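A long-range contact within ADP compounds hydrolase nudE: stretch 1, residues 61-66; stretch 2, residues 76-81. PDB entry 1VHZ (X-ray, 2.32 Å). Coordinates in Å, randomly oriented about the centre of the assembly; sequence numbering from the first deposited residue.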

ATOM      1  N   HIS A  61       5.801  23.996  -5.410  1.00 19.61           N
ATOM      2  CA  HIS A  61       4.824  23.107  -5.974  1.00 21.18           C
ATOM      3  C   HIS A  61       5.401  21.674  -5.987  1.00 22.20           C
ATOM      4  O   HIS A  61       6.597  21.446  -6.035  1.00 19.51           O
ATOM      5  CB  HIS A  61       4.421  23.443  -7.420  1.00 17.05           C
ATOM      6  CG  HIS A  61       3.540  24.653  -7.555  1.00 29.89           C
ATOM      7  ND1 HIS A  61       3.982  25.931  -7.263  1.00 28.35           N
ATOM      8  CD2 HIS A  61       2.248  24.789  -7.947  1.00 21.37           C
ATOM      9  CE1 HIS A  61       2.996  26.790  -7.451  1.00 30.52           C
ATOM     10  NE2 HIS A  61       1.939  26.123  -7.886  1.00 29.49           N
ATOM     11  N   LEU A  62       4.490  20.732  -5.865  1.00 18.45           N
ATOM     12  CA  LEU A  62       4.813  19.319  -5.995  1.00 19.27           C
ATOM     13  C   LEU A  62       4.745  19.059  -7.519  1.00 17.74           C
ATOM     14  O   LEU A  62       3.994  19.794  -8.181  1.00 18.89           O
ATOM     15  CB  LEU A  62       3.694  18.491  -5.380  1.00 20.22           C
ATOM     16  CG  LEU A  62       3.852  17.784  -4.062  1.00 24.72           C
ATOM     17  CD1 LEU A  62       4.983  18.305  -3.214  1.00 21.62           C
ATOM     18  CD2 LEU A  62       2.536  17.792  -3.293  1.00 17.02           C
ATOM     19  N   ILE A  63       5.486  18.124  -8.035  1.00 15.98           N
ATOM     20  CA  ILE A  63       5.392  17.770  -9.444  1.00 18.58           C
ATOM     21  C   ILE A  63       4.755  16.356  -9.468  1.00 17.10           C
ATOM     22  O   ILE A  63       5.407  15.427  -8.998  1.00 16.05           O
ATOM     23  CB  ILE A  63       6.698  17.667 -10.235  1.00 19.43           C
ATOM     24  CG1 ILE A  63       7.515  18.956 -10.213  1.00 30.69           C
ATOM     25  CG2 ILE A  63       6.355  17.287 -11.681  1.00 11.70           C
ATOM     26  CD1 ILE A  63       6.778  20.175 -10.720  1.00 43.05           C
ATOM     27  N   LEU A  64       3.530  16.248  -9.934  1.00 17.04           N
ATOM     28  CA  LEU A  64       2.853  14.949  -9.980  1.00 15.46           C
ATOM     29  C   LEU A  64       2.813  14.496 -11.438  1.00 12.36           C
ATOM     30  O   LEU A  64       3.013  15.346 -12.302  1.00 12.91           O
ATOM     31  CB  LEU A  64       1.393  15.078  -9.554  1.00 22.38           C
ATOM     32  CG  LEU A  64       1.015  15.494  -8.139  1.00 30.56           C
ATOM     33  CD1 LEU A  64       1.517  14.493  -7.117  1.00 31.71           C
ATOM     34  CD2 LEU A  64       1.493  16.887  -7.791  1.00 39.07           C
ATOM     35  N   ILE A  65       2.514  13.221 -11.676  1.00  9.15           N
ATOM     36  CA  ILE A  65       2.384  12.731 -13.028  1.00 11.39           C
ATOM     37  C   ILE A  65       1.084  11.926 -13.187  1.00 15.47           C
ATOM     38  O   ILE A  65       0.524  11.450 -12.210  1.00 13.18           O
ATOM     39  CB  ILE A  65       3.556  11.857 -13.501  1.00 20.58           C
ATOM     40  CG1 ILE A  65       3.827  10.754 -12.469  1.00 21.76           C
ATOM     41  CG2 ILE A  65       4.816  12.685 -13.736  1.00 11.63           C
ATOM     42  CD1 ILE A  65       4.555   9.564 -13.020  1.00 24.11           C
ATOM     43  N   ARG A  66       0.598  11.831 -14.422  1.00 14.17           N
ATOM     44  CA  ARG A  66      -0.591  11.060 -14.753  1.00 13.04           C
ATOM     45  C   ARG A  66      -0.074   9.810 -15.475  1.00 16.01           C
ATOM     46  O   ARG A  66       0.763   9.920 -16.365  1.00 16.38           O
ATOM     47  CB  ARG A  66      -1.601  11.856 -15.561  1.00 14.94           C
ATOM     48  CG  ARG A  66      -2.136  13.069 -14.804  1.00 17.00           C
ATOM     49  CD  ARG A  66      -3.162  13.857 -15.618  1.00 22.73           C
ATOM     50  NE  ARG A  66      -3.681  14.970 -14.823  1.00 20.70           N
ATOM     51  CZ  ARG A  66      -4.555  14.923 -13.835  1.00 29.15           C
ATOM     52  NH1 ARG A  66      -4.898  16.055 -13.202  1.00 27.08           N
ATOM     53  NH2 ARG A  66      -5.113  13.771 -13.442  1.00 24.88           N
ATOM     54  N   GLU A  76      -3.818   7.195 -13.188  1.00 18.84           N
ATOM     55  CA  GLU A  76      -3.700   7.623 -11.785  1.00 19.88           C
ATOM     56  C   GLU A  76      -2.988   8.973 -11.767  1.00 20.82           C
ATOM     57  O   GLU A  76      -2.481   9.403 -12.808  1.00 19.23           O
ATOM     58  CB  GLU A  76      -3.154   6.571 -10.889  1.00 26.42           C
ATOM     59  CG  GLU A  76      -1.801   6.029 -10.950  1.00 33.44           C
ATOM     60  CD  GLU A  76      -1.422   4.950  -9.955  1.00 34.80           C
ATOM     61  OE1 GLU A  76      -0.888   3.916 -10.425  1.00 32.72           O
ATOM     62  OE2 GLU A  76      -1.571   5.108  -8.724  1.00 27.74           O
ATOM     63  N   LEU A  77      -3.167   9.730 -10.706  1.00 17.61           N
ATOM     64  CA  LEU A  77      -2.523  11.010 -10.495  1.00 17.49           C
ATOM     65  C   LEU A  77      -1.603  10.756  -9.277  1.00 21.77           C
ATOM     66  O   LEU A  77      -2.119  10.243  -8.265  1.00 24.22           O
ATOM     67  CB  LEU A  77      -3.484  12.128 -10.126  1.00 12.00           C
ATOM     68  CG  LEU A  77      -2.827  13.438  -9.646  1.00 21.25           C
ATOM     69  CD1 LEU A  77      -1.968  14.049 -10.746  1.00 11.90           C
ATOM     70  CD2 LEU A  77      -3.878  14.446  -9.185  1.00 14.65           C
ATOM     71  N   GLY A  78      -0.309  10.983  -9.401  1.00 19.59           N
ATOM     72  CA  GLY A  78       0.533  10.701  -8.240  1.00 19.63           C
ATOM     73  C   GLY A  78       2.007  10.964  -8.470  1.00 16.25           C
ATOM     74  O   GLY A  78       2.403  11.694  -9.365  1.00 16.99           O
ATOM     75  N   PHE A  79       2.811  10.370  -7.601  1.00 15.23           N
ATOM     76  CA  PHE A  79       4.248  10.527  -7.634  1.00 15.02           C
ATOM     77  C   PHE A  79       4.909   9.489  -8.535  1.00 14.92           C
ATOM     78  O   PHE A  79       4.452   8.359  -8.672  1.00 15.77           O
ATOM     79  CB  PHE A  79       4.823  10.451  -6.215  1.00  6.54           C
ATOM     80  CG  PHE A  79       4.179  11.449  -5.283  1.00 16.83           C
ATOM     81  CD1 PHE A  79       3.434  11.028  -4.197  1.00 14.63           C
ATOM     82  CD2 PHE A  79       4.306  12.815  -5.522  1.00 12.69           C
ATOM     83  CE1 PHE A  79       2.847  11.953  -3.342  1.00 21.21           C
ATOM     84  CE2 PHE A  79       3.719  13.737  -4.680  1.00 12.72           C
ATOM     85  CZ  PHE A  79       2.988  13.312  -3.581  1.00 15.25           C
ATOM     86  N   SER A  80       5.967   9.934  -9.171  1.00 13.49           N
ATOM     87  CA  SER A  80       6.773   9.096 -10.071  1.00 15.12           C
ATOM     88  C   SER A  80       7.352   7.945  -9.285  1.00 14.49           C
ATOM     89  O   SER A  80       7.774   8.069  -8.123  1.00 15.68           O
ATOM     90  CB  SER A  80       7.794  10.052 -10.723  1.00 17.72           C
ATOM     91  OG  SER A  80       9.016   9.388 -10.951  1.00 42.59           O
ATOM     92  N   LYS A  81       7.301   6.739  -9.813  1.00 13.12           N
ATOM     93  CA  LYS A  81       7.752   5.524  -9.171  1.00 14.18           C
ATOM     94  C   LYS A  81       8.512   4.642 -10.160  1.00 18.07           C
ATOM     95  O   LYS A  81       8.163   4.615 -11.346  1.00 16.59           O
ATOM     96  CB  LYS A  81       6.501   4.685  -8.743  1.00 20.96           C
ATOM     97  CG  LYS A  81       5.652   5.324  -7.681  1.00 30.76           C
ATOM     98  CD  LYS A  81       4.294   4.712  -7.444  1.00 27.50           C
ATOM     99  CE  LYS A  81       3.396   5.619  -6.607  1.00 33.44           C
ATOM    100  NZ  LYS A  81       2.628   6.645  -7.391  1.00 13.36           N
TER
HETATM  101  O   HOH W   1       6.249  12.676  -9.385  1.00 20.18           O
HETATM  102  O   HOH W   2      -4.931  11.135 -13.832  1.00 27.11           O

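Residues 61-66 form a strand that runs antiparallel to the strand at 76-78, with an angle of 164° between their directions, and together the two stretches bury 459 Å² of surface. The backbone link is a hydrogen-bonded pair between Ile 65 and Gly 78. Ile 65 N donates to Gly 78 O at 2.8 Å, and Gly 78 N donates to Ile 65 O at 3.0 Å, both close to linear. Next to it, Arg 66 and Leu 77 form a non-hydrogen-bonded pair, their CA atoms 4.7 Å apart. Here CA-H...O contacts supplement the amide bonds: Arg 66 CA lies 3.2 Å from Glu 76 O, and Leu 77 CA lies 3.5 Å from Ile 65 O.

Beyond Gly 78 the direct pairing gives way to water. Water 1 donates to Ile 63 O (2.9 Å) and accepts from Ser 80 N (2.8 Å), so two backbone groups too far apart to bond directly are still satisfied. A second water accepts from Arg 66 NH2 at 2.7 Å and makes a weak bond to Glu 76 O at 3.2 Å.

Side-chain packing adds to these bonds. Phe 79 has its CA-CB bond directed away from the first strand, yet the end of its side chain comes nearer, placing CE2 3.4 Å from Leu 64 CD1 and 4.1 Å from Leu 62 CG, the latter at the ring edge. Leu 64 CB also meets Leu 77 CD1 at 3.7 Å; branched aliphatic chains suit this buried setting. On the face shared by Arg 66 and Leu 77, Leu 77 CD1 lies over one face of the guanidinium, and Arg 66 NH2 donates to water 2. On the other face, Gly 78 presents no side chain beside Ile 65; Ile 65, with chi1 p and chi2 t, has its CD1 4.0 Å from Ser 80 CB.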